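Local structure of cortical-lytic enzyme (Bacillus cereus, 4S3J) at residues 53-59 with 91-97; 297-303 with 392-396; 318-324 with 402-408. The protein acts as an N-acetylglucosaminidase that degrades the cortex peptidoglycan of the spore during germination, probably cleaving only material that is already partly broken down. All coordinates share one frame. Residue numbers count along the deposited sequence, not the author numbering.

Interaction 1. Residues 53-59 with 91-97; sequences NNYYVQP and VGQQLYV. With EDO (1,2-ethanediol), chain D.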
loop_
_atom_site.group_PDB
_atom_site.type_symbol
_atom_site.label_atom_id
_atom_site.label_comp_id
_atom_site.label_asym_id
_atom_site.label_seq_id
_atom_site.Cartn_x
_atom_site.Cartn_y
_atom_site.Cartn_z
ATOM N N ASN A 53 11.407 -23.479 9.132
ATOM C CA ASN A 53 11.362 -24.421 8.012
ATOM C C ASN A 53 10.191 -25.397 8.071
ATOM O O ASN A 53 10.289 -26.527 7.600
ATOM C CB ASN A 53 12.668 -25.209 7.969
ATOM C CG ASN A 53 13.877 -24.306 7.944
ATOM O OD1 ASN A 53 14.645 -24.253 8.910
ATOM N ND2 ASN A 53 14.049 -23.583 6.853
ATOM N N ASN A 54 9.117 -24.943 8.694
ATOM C CA ASN A 54 7.932 -25.744 8.968
ATOM C C ASN A 54 6.662 -24.965 8.645
ATOM O O ASN A 54 6.480 -23.848 9.120
ATOM C CB ASN A 54 7.950 -26.138 10.418
ATOM C CG ASN A 54 7.026 -27.283 10.717
ATOM O OD1 ASN A 54 7.134 -28.372 10.134
ATOM N ND2 ASN A 54 6.118 -27.062 11.647
ATOM N N TYR A 55 5.763 -25.576 7.881
ATOM C CA TYR A 55 4.582 -24.873 7.411
ATOM C C TYR A 55 3.356 -25.762 7.416
ATOM O O TYR A 55 3.433 -26.914 6.990
ATOM C CB TYR A 55 4.846 -24.333 6.004
ATOM C CG TYR A 55 3.697 -23.551 5.428
ATOM C CD1 TYR A 55 3.513 -22.209 5.768
ATOM C CD2 TYR A 55 2.798 -24.131 4.535
ATOM C CE1 TYR A 55 2.484 -21.490 5.257
ATOM C CE2 TYR A 55 1.748 -23.402 4.019
ATOM C CZ TYR A 55 1.607 -22.068 4.380
ATOM O OH TYR A 55 0.572 -21.298 3.884
ATOM N N TYR A 56 2.228 -25.228 7.890
ATOM C CA TYR A 56 0.969 -25.969 7.875
ATOM C C TYR A 56 0.029 -25.350 6.848
ATOM O O TYR A 56 -0.302 -24.164 6.897
ATOM C CB TYR A 56 0.343 -26.004 9.272
ATOM C CG TYR A 56 1.250 -26.731 10.234
ATOM C CD1 TYR A 56 1.296 -28.118 10.267
ATOM C CD2 TYR A 56 2.100 -26.037 11.074
ATOM C CE1 TYR A 56 2.156 -28.783 11.115
ATOM C CE2 TYR A 56 2.954 -26.692 11.929
ATOM C CZ TYR A 56 2.986 -28.067 11.935
ATOM O OH TYR A 56 3.837 -28.734 12.786
ATOM N N VAL A 57 -0.382 -26.182 5.905
ATOM C CA VAL A 57 -1.134 -25.738 4.738
ATOM C C VAL A 57 -2.449 -25.047 5.116
ATOM O O VAL A 57 -3.190 -25.476 6.014
ATOM C CB VAL A 57 -1.389 -26.952 3.785
ATOM C CG1 VAL A 57 -2.423 -26.625 2.719
ATOM C CG2 VAL A 57 -0.073 -27.425 3.146
ATOM N N GLN A 58 -2.697 -23.937 4.443
ATOM C CA GLN A 58 -3.885 -23.118 4.665
ATOM C C GLN A 58 -4.895 -23.263 3.522
ATOM O O GLN A 58 -4.535 -23.670 2.424
ATOM C CB GLN A 58 -3.475 -21.650 4.800
ATOM C CG GLN A 58 -2.566 -21.377 5.977
ATOM C CD GLN A 58 -3.223 -21.727 7.275
ATOM O OE1 GLN A 58 -4.273 -21.164 7.620
ATOM N NE2 GLN A 58 -2.644 -22.695 8.002
ATOM N N PRO A 59 -6.151 -22.875 3.769
ATOM C CA PRO A 59 -7.145 -22.934 2.688
ATOM C C PRO A 59 -6.716 -22.183 1.432
ATOM O O PRO A 59 -6.275 -21.022 1.488
ATOM C CB PRO A 59 -8.384 -22.295 3.315
ATOM C CG PRO A 59 -8.203 -22.472 4.804
ATOM C CD PRO A 59 -6.730 -22.459 5.060
ATOM N N VAL A 91 -5.766 -28.879 4.069
ATOM C CA VAL A 91 -5.544 -27.961 5.190
ATOM C C VAL A 91 -4.976 -28.717 6.385
ATOM O O VAL A 91 -5.485 -29.772 6.768
ATOM C CB VAL A 91 -6.846 -27.236 5.590
ATOM C CG1 VAL A 91 -6.653 -26.408 6.861
ATOM C CG2 VAL A 91 -7.291 -26.335 4.457
ATOM N N GLY A 92 -3.903 -28.173 6.955
ATOM C CA GLY A 92 -3.226 -28.786 8.085
ATOM C C GLY A 92 -2.046 -29.654 7.708
ATOM O O GLY A 92 -1.253 -30.029 8.565
ATOM N N GLN A 93 -1.930 -29.972 6.426
ATOM C CA GLN A 93 -0.796 -30.754 5.931
ATOM C C GLN A 93 0.512 -30.067 6.297
ATOM O O GLN A 93 0.670 -28.864 6.080
ATOM C CB GLN A 93 -0.900 -30.912 4.411
ATOM C CG GLN A 93 0.147 -31.793 3.781
ATOM C CD GLN A 93 -0.065 -31.974 2.296
ATOM O OE1 GLN A 93 -1.129 -31.656 1.767
ATOM N NE2 GLN A 93 0.943 -32.490 1.615
ATOM N N GLN A 94 1.450 -30.828 6.833
ATOM C CA GLN A 94 2.740 -30.295 7.233
ATOM C C GLN A 94 3.754 -30.376 6.104
ATOM O O GLN A 94 3.969 -31.451 5.540
ATOM C CB GLN A 94 3.262 -31.056 8.451
ATOM C CG GLN A 94 4.651 -30.649 8.890
ATOM C CD GLN A 94 5.170 -31.488 10.036
ATOM O OE1 GLN A 94 4.783 -32.648 10.189
ATOM N NE2 GLN A 94 6.121 -30.945 10.785
ATOM N N LEU A 95 4.439 -29.258 5.836
ATOM C CA LEU A 95 5.511 -29.216 4.844
ATOM C C LEU A 95 6.827 -28.713 5.434
ATOM O O LEU A 95 6.849 -27.842 6.321
ATOM C CB LEU A 95 5.131 -28.298 3.673
ATOM C CG LEU A 95 3.865 -28.661 2.912
ATOM C CD1 LEU A 95 3.557 -27.554 1.891
ATOM C CD2 LEU A 95 3.985 -30.000 2.215
ATOM N N TYR A 96 7.928 -29.223 4.887
ATOM C CA TYR A 96 9.247 -28.695 5.181
ATOM C C TYR A 96 9.539 -27.602 4.139
ATOM O O TYR A 96 9.378 -27.833 2.931
ATOM C CB TYR A 96 10.330 -29.786 5.139
ATOM C CG TYR A 96 11.698 -29.233 5.454
ATOM C CD1 TYR A 96 12.495 -28.706 4.469
ATOM C CD2 TYR A 96 12.163 -29.190 6.763
ATOM C CE1 TYR A 96 13.732 -28.163 4.761
ATOM C CE2 TYR A 96 13.398 -28.643 7.072
ATOM C CZ TYR A 96 14.174 -28.117 6.051
ATOM O OH TYR A 96 15.412 -27.556 6.308
ATOM N N VAL A 97 9.947 -26.426 4.605
ATOM C CA VAL A 97 10.203 -25.281 3.723
ATOM C C VAL A 97 11.669 -24.849 3.840
ATOM O O VAL A 97 12.092 -24.368 4.891
ATOM C CB VAL A 97 9.286 -24.086 4.053
ATOM C CG1 VAL A 97 9.503 -22.932 3.062
ATOM C CG2 VAL A 97 7.838 -24.481 4.001
HETATM C C1 EDO D . 8.418 -21.678 6.411
HETATM O O1 EDO D . 9.809 -21.376 6.542
HETATM C C2 EDO D . 7.730 -21.130 7.643
HETATM O O2 EDO D . 8.433 -21.667 8.770
#
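On the face of the antiparallel pair 53-59 and 91-97 that carries Tyr-55 and Leu-95, apolar side chains interlock, with Val-57 and Val-97 flanking from the ends. Val-97 CG2 fits against Tyr-55 CB (3.6 Å), and Leu-95 CD1 enters the hollow between the Tyr-55 ring and Val-57, 3.8 Å from Val-57 CG2. Farther out, Val-91 CG2 packs on Pro-59 CD (4.0 Å). The opposite face is more polar: the Tyr-56 ring lies alongside Gln-94, Tyr-56 CE1 3.7 Å from Gln-94 CB, while Gln-94 NE2 hydrogen-bonds to Asn-54 OD1 (2.8 Å). Backbone hydrogen bonds run both ways between Tyr-55 and Leu-95 and join Val-57 to Gln-93 and Gly-92. A 1,2-ethanediol, probably from the crystallisation liquor, sits against Val-97 and the Asn-54 backbone, where Asn-54 N makes a weak hydrogen bond to its O2 (3.3 Å). In this second LysM domain, a βααβ fold, helix 63-70 packs on Tyr-55, Leu-95 and Val-97, while Gln-4 of strand 3-7 hydrogen-bonds to Tyr-56 N.

Interaction 2. Residues 297-303 with 392-396; sequences SPIGPVK and SKFNL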
loop_
_atom_site.group_PDB
_atom_site.type_symbol
_atom_site.label_atom_id
_atom_site.label_comp_id
_atom_site.label_asym_id
_atom_site.label_seq_id
_atom_site.Cartn_x
_atom_site.Cartn_y
_atom_site.Cartn_z
ATOM N N SER A 297 -8.986 -3.216 -4.013
ATOM C CA SER A 297 -7.893 -3.419 -4.965
ATOM C C SER A 297 -7.803 -4.884 -5.418
ATOM O O SER A 297 -6.847 -5.611 -5.084
ATOM C CB SER A 297 -6.578 -2.945 -4.340
ATOM O OG SER A 297 -6.328 -3.580 -3.097
ATOM N N PRO A 298 -8.819 -5.357 -6.166
ATOM C CA PRO A 298 -8.876 -6.757 -6.610
ATOM C C PRO A 298 -7.622 -7.121 -7.408
ATOM O O PRO A 298 -7.181 -6.309 -8.214
ATOM C CB PRO A 298 -10.135 -6.795 -7.478
ATOM C CG PRO A 298 -10.319 -5.385 -7.923
ATOM C CD PRO A 298 -9.896 -4.549 -6.760
ATOM N N ILE A 299 -7.050 -8.296 -7.169
ATOM C CA ILE A 299 -5.702 -8.578 -7.641
ATOM C C ILE A 299 -5.626 -8.777 -9.160
ATOM O O ILE A 299 -4.607 -8.491 -9.760
ATOM C CB ILE A 299 -5.138 -9.808 -6.891
ATOM C CG1 ILE A 299 -3.615 -9.845 -7.023
ATOM C CG2 ILE A 299 -5.804 -11.073 -7.366
ATOM C CD1 ILE A 299 -2.945 -10.752 -6.004
ATOM N N GLY A 300 -6.696 -9.251 -9.785
ATOM C CA GLY A 300 -6.714 -9.402 -11.234
ATOM C C GLY A 300 -6.513 -8.076 -11.949
ATOM O O GLY A 300 -5.589 -7.918 -12.758
ATOM N N PRO A 301 -7.386 -7.098 -11.663
ATOM C CA PRO A 301 -7.198 -5.781 -12.278
ATOM C C PRO A 301 -5.871 -5.132 -11.899
ATOM O O PRO A 301 -5.269 -4.458 -12.739
ATOM C CB PRO A 301 -8.385 -4.984 -11.755
ATOM C CG PRO A 301 -9.434 -6.006 -11.546
ATOM C CD PRO A 301 -8.713 -7.215 -11.030
ATOM N N VAL A 302 -5.387 -5.340 -10.683
ATOM C CA VAL A 302 -4.105 -4.759 -10.312
ATOM C C VAL A 302 -2.989 -5.346 -11.191
ATOM O O VAL A 302 -2.154 -4.610 -11.713
ATOM C CB VAL A 302 -3.800 -4.968 -8.817
ATOM C CG1 VAL A 302 -2.357 -4.606 -8.492
ATOM C CG2 VAL A 302 -4.762 -4.149 -7.964
ATOM N N LYS A 303 -3.011 -6.659 -11.387
ATOM C CA LYS A 303 -2.040 -7.325 -12.262
ATOM C C LYS A 303 -2.121 -6.747 -13.682
ATOM O O LYS A 303 -1.089 -6.507 -14.311
ATOM C CB LYS A 303 -2.260 -8.847 -12.279
ATOM C CG LYS A 303 -1.365 -9.592 -13.257
ATOM C CD LYS A 303 -1.464 -11.091 -13.084
ATOM C CE LYS A 303 -0.563 -11.803 -14.090
ATOM N NZ LYS A 303 -0.626 -13.270 -13.876
ATOM N N SER A 392 -0.680 -12.099 -0.983
ATOM C CA SER A 392 -0.936 -12.255 -2.413
ATOM C C SER A 392 -0.355 -11.109 -3.217
ATOM O O SER A 392 0.186 -11.327 -4.300
ATOM C CB SER A 392 -2.421 -12.367 -2.688
ATOM O OG SER A 392 -2.918 -13.554 -2.071
ATOM N N LYS A 393 -0.470 -9.899 -2.697
ATOM C CA LYS A 393 0.088 -8.729 -3.369
ATOM C C LYS A 393 1.615 -8.748 -3.392
ATOM O O LYS A 393 2.221 -8.431 -4.422
ATOM C CB LYS A 393 -0.414 -7.460 -2.693
ATOM C CG LYS A 393 -1.888 -7.151 -2.964
ATOM C CD LYS A 393 -2.091 -6.702 -4.399
ATOM C CE LYS A 393 -3.561 -6.449 -4.752
ATOM N NZ LYS A 393 -4.201 -5.357 -3.969
ATOM N N PHE A 394 2.244 -9.161 -2.289
ATOM C CA PHE A 394 3.703 -9.302 -2.256
ATOM C C PHE A 394 4.151 -10.328 -3.312
ATOM O O PHE A 394 5.148 -10.106 -4.010
ATOM C CB PHE A 394 4.190 -9.750 -0.874
ATOM C CG PHE A 394 4.089 -8.692 0.221
ATOM C CD1 PHE A 394 3.887 -7.330 -0.051
ATOM C CD2 PHE A 394 4.156 -9.093 1.560
ATOM C CE1 PHE A 394 3.828 -6.398 0.975
ATOM C CE2 PHE A 394 4.080 -8.170 2.578
ATOM C CZ PHE A 394 3.902 -6.807 2.283
ATOM N N ASN A 395 3.445 -11.455 -3.419
ATOM C CA ASN A 395 3.793 -12.486 -4.409
ATOM C C ASN A 395 3.613 -11.960 -5.844
ATOM O O ASN A 395 4.398 -12.284 -6.742
ATOM C CB ASN A 395 2.966 -13.741 -4.188
ATOM C CG ASN A 395 3.366 -14.485 -2.921
ATOM O OD1 ASN A 395 4.354 -14.136 -2.253
ATOM N ND2 ASN A 395 2.589 -15.493 -2.571
ATOM N N LEU A 396 2.591 -11.132 -6.062
ATOM C CA LEU A 396 2.412 -10.498 -7.369
ATOM C C LEU A 396 3.610 -9.602 -7.721
ATOM O O LEU A 396 4.087 -9.603 -8.871
ATOM C CB LEU A 396 1.121 -9.695 -7.385
ATOM C CG LEU A 396 0.832 -8.866 -8.642
ATOM C CD1 LEU A 396 0.692 -9.790 -9.862
ATOM C CD2 LEU A 396 -0.415 -8.035 -8.469
#
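The first turn of helix 299-312, residues 299-303, runs at 22° to the 392-396 segment of helix 387-400. The axes of these segments come no closer than 11.3 Å, so side chains must bridge the gap; Ile-299 and Lys-393 approach to 7.2 Å between CA atoms, and Lys-303 and Leu-396 to 7.3 Å. Pro-298 holds the N-cap position, and its O accepts a hydrogen bond from Val-302 N (3.2 Å). Leu-396 points at the first helix and sets CD2 against Ile-299 CG1 (4.0 Å) and Val-302 CG1 (3.9 Å), while its CD1 meets Lys-303 CB (3.9 Å). Ile-299 in turn brings CD1 to 3.7 Å from Ser-392 CB. Both helices belong to the outer layer of the TIM barrel of this family 18 glycosyl hydrolase, where helices line up roughly parallel around the strands; Val-302 and Lys-393 both rest on Met-320 of strand 318-330. The aliphatic part of Lys-393 passes Ile-299 and Val-302 and carries the ammonium group to the loop before the first helix. There NZ donates to Ser-297 O (2.9 Å) and also hydrogen-bonds to Gln-322, while Ser-297 OG hydrogen-bonds to Asn-323.

Interaction 3. Residues 318-324 with 402-408; sequences IMMGQNL and IGGISYW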
loop_
_atom_site.group_PDB
_atom_site.type_symbol
_atom_site.label_atom_id
_atom_site.label_comp_id
_atom_site.label_asym_id
_atom_site.label_seq_id
_atom_site.Cartn_x
_atom_site.Cartn_y
_atom_site.Cartn_z
ATOM N N ILE A 318 8.536 0.961 -11.201
ATOM C CA ILE A 318 7.128 0.875 -10.806
ATOM C C ILE A 318 6.947 0.601 -9.308
ATOM O O ILE A 318 7.429 -0.420 -8.787
ATOM C CB ILE A 318 6.387 -0.215 -11.616
ATOM C CG1 ILE A 318 6.421 0.123 -13.104
ATOM C CG2 ILE A 318 4.931 -0.345 -11.127
ATOM C CD1 ILE A 318 6.001 -1.010 -14.028
ATOM N N MET A 319 6.250 1.520 -8.638
ATOM C CA MET A 319 5.802 1.325 -7.264
ATOM C C MET A 319 4.308 1.078 -7.289
ATOM O O MET A 319 3.541 1.929 -7.732
ATOM C CB MET A 319 6.127 2.530 -6.377
ATOM C CG MET A 319 7.586 2.981 -6.392
ATOM S SD MET A 319 8.686 1.766 -5.617
ATOM C CE MET A 319 10.200 2.045 -6.553
ATOM N N MET A 320 3.909 -0.104 -6.833
ATOM C CA MET A 320 2.501 -0.494 -6.774
ATOM C C MET A 320 1.794 0.173 -5.603
ATOM O O MET A 320 2.162 -0.040 -4.442
ATOM C CB MET A 320 2.387 -2.023 -6.647
ATOM C CG MET A 320 0.947 -2.550 -6.579
ATOM S SD MET A 320 0.902 -4.318 -6.191
ATOM C CE MET A 320 1.323 -4.287 -4.455
ATOM N N GLY A 321 0.771 0.968 -5.895
ATOM C CA GLY A 321 -0.044 1.559 -4.845
ATOM C C GLY A 321 -0.830 0.503 -4.100
ATOM O O GLY A 321 -1.355 -0.430 -4.704
ATOM N N GLN A 322 -0.862 0.621 -2.771
ATOM C CA GLN A 322 -1.598 -0.315 -1.934
ATOM C C GLN A 322 -2.358 0.408 -0.834
ATOM O O GLN A 322 -1.761 1.087 -0.013
ATOM C CB GLN A 322 -0.642 -1.327 -1.315
ATOM C CG GLN A 322 -1.330 -2.353 -0.427
ATOM C CD GLN A 322 -2.310 -3.231 -1.201
ATOM O OE1 GLN A 322 -1.977 -3.774 -2.260
ATOM N NE2 GLN A 322 -3.528 -3.365 -0.677
ATOM N N ASN A 323 -3.669 0.205 -0.800
ATOM C CA ASN A 323 -4.512 0.724 0.266
ATOM C C ASN A 323 -4.303 -0.064 1.548
ATOM O O ASN A 323 -4.155 -1.297 1.505
ATOM C CB ASN A 323 -5.987 0.645 -0.145
ATOM C CG ASN A 323 -6.392 -0.759 -0.545
ATOM O OD1 ASN A 323 -5.915 -1.289 -1.567
ATOM N ND2 ASN A 323 -7.222 -1.403 0.278
ATOM N N LEU A 324 -4.307 0.634 2.678
ATOM C CA LEU A 324 -4.354 -0.046 3.973
ATOM C C LEU A 324 -5.783 -0.038 4.540
ATOM O O LEU A 324 -6.091 -0.787 5.486
ATOM C CB LEU A 324 -3.369 0.610 4.949
ATOM C CG LEU A 324 -1.882 0.381 4.620
ATOM C CD1 LEU A 324 -1.014 1.226 5.556
ATOM C CD2 LEU A 324 -1.546 -1.073 4.753
ATOM N N ILE A 402 8.586 -5.817 -10.089
ATOM C CA ILE A 402 8.539 -4.357 -10.011
ATOM C C ILE A 402 9.353 -3.822 -8.822
ATOM O O ILE A 402 9.854 -4.583 -8.003
ATOM C CB ILE A 402 7.109 -3.860 -9.938
ATOM C CG1 ILE A 402 6.412 -4.465 -8.732
ATOM C CG2 ILE A 402 6.336 -4.235 -11.212
ATOM C CD1 ILE A 402 5.162 -3.689 -8.360
ATOM N N GLY A 403 9.526 -2.508 -8.763
ATOM C CA GLY A 403 10.438 -1.915 -7.806
ATOM C C GLY A 403 9.997 -1.900 -6.360
ATOM O O GLY A 403 10.822 -2.021 -5.450
ATOM N N GLY A 404 8.707 -1.715 -6.120
ATOM C CA GLY A 404 8.284 -1.512 -4.758
ATOM C C GLY A 404 6.799 -1.344 -4.569
ATOM O O GLY A 404 5.999 -1.670 -5.443
ATOM N N ILE A 405 6.449 -0.859 -3.381
ATOM C CA ILE A 405 5.067 -0.739 -2.945
ATOM C C ILE A 405 4.901 0.607 -2.226
ATOM O O ILE A 405 5.792 1.055 -1.505
ATOM C CB ILE A 405 4.678 -1.943 -2.029
ATOM C CG1 ILE A 405 3.208 -1.891 -1.613
ATOM C CG2 ILE A 405 5.561 -1.999 -0.809
ATOM C CD1 ILE A 405 2.746 -3.191 -0.990
ATOM N N SER A 406 3.759 1.257 -2.441
ATOM C CA SER A 406 3.465 2.547 -1.854
ATOM C C SER A 406 2.143 2.497 -1.104
ATOM O O SER A 406 1.100 2.270 -1.699
ATOM C CB SER A 406 3.427 3.620 -2.955
ATOM O OG SER A 406 3.113 4.896 -2.438
ATOM N N TYR A 407 2.201 2.729 0.200
ATOM C CA TYR A 407 1.036 2.559 1.067
ATOM C C TYR A 407 0.263 3.851 1.330
ATOM O O TYR A 407 0.842 4.845 1.767
ATOM C CB TYR A 407 1.485 1.996 2.390
ATOM C CG TYR A 407 1.950 0.562 2.373
ATOM C CD1 TYR A 407 1.026 -0.493 2.325
ATOM C CD2 TYR A 407 3.290 0.240 2.453
ATOM C CE1 TYR A 407 1.451 -1.822 2.349
ATOM C CE2 TYR A 407 3.727 -1.099 2.483
ATOM C CZ TYR A 407 2.802 -2.120 2.427
ATOM O OH TYR A 407 3.181 -3.458 2.481
ATOM N N TRP A 408 -1.055 3.807 1.117
ATOM C CA TRP A 408 -1.977 4.870 1.526
ATOM C C TRP A 408 -2.895 4.290 2.614
ATOM O O TRP A 408 -3.751 3.451 2.296
ATOM C CB TRP A 408 -2.829 5.376 0.361
ATOM C CG TRP A 408 -3.619 6.605 0.745
ATOM C CD1 TRP A 408 -4.820 6.644 1.387
ATOM C CD2 TRP A 408 -3.236 7.963 0.540
ATOM N NE1 TRP A 408 -5.219 7.948 1.582
ATOM C CE2 TRP A 408 -4.254 8.774 1.078
ATOM C CE3 TRP A 408 -2.124 8.577 -0.039
ATOM C CZ2 TRP A 408 -4.204 10.164 1.047
ATOM C CZ3 TRP A 408 -2.077 9.961 -0.065
ATOM C CH2 TRP A 408 -3.107 10.733 0.477
#
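Apolar side chains on the face of Met-320, Ile-405 and Tyr-407 form the centre of this contact, joined at the two ends by Ile-402 and Leu-324. Met-320 sets its CB 3.7 Å from Ile-402 CD1 and its CE 3.9 Å from Ile-405 CD1; farther along, Leu-324 CD2 packs against Tyr-407 CD1 (3.6 Å). Met-397 of helix 387-400 touches both Met-320 and Ile-405 on this face, and Phe-394 of the same helix meets Tyr-407. On the other face, Met-319 folds its sulfur over Gly-404, Met-319 SD lying 3.4 Å from Gly-404 CA, where a side chain on the glycine would collide with it. The backbones run parallel, paired from Met-319 with Gly-404 to Asn-323 with Trp-408, and they are neighbouring strands of the TIM barrel: strand 404-408 also pairs with strand 104-111, closing the barrel, and strand 318-330 with strand 278-281. Hydrogen bonds pass to and fro, from Met-320 N to Gly-404 O (3.0 Å), from Ser-406 N to Met-320 O (2.9 Å) and onward to Leu-324 N with Trp-408 O (2.9 Å). Trp-408 lies among aromatic rings, edge-to-face with Phe-139, its side chain about 8 Å from that of Glu-220, the probable catalytic proton donor. At the polar edge, Asn-323 ND2 hydrogen-bonds to Glu-385 and Gln-322 OE1 to Lys-393 NZ.

How the interactions relate
Interaction 1 comes first along the chain, in the second LysM domain; its centre is about 23 Å from that of interaction 2 and about 29 Å from that of interaction 3, and it touches neither. Interactions 2 and 3, with centres about 11 Å apart, alternate in sequence. Two helix-strand units that are neighbours in the barrel, 299-312 with 318-330 and 387-400 with 404-408, though separated in sequence by an insertion containing helix 345-354, are joined through both their helices and their strands. The layers meet where Ser-297 OG approaches Asn-323 OD1 (2.8 Å), a probable hydrogen bond. A LysM module, a type that commonly binds peptidoglycan, thus stands apart from the catalytic barrel, one side of which interactions 2 and 3 build.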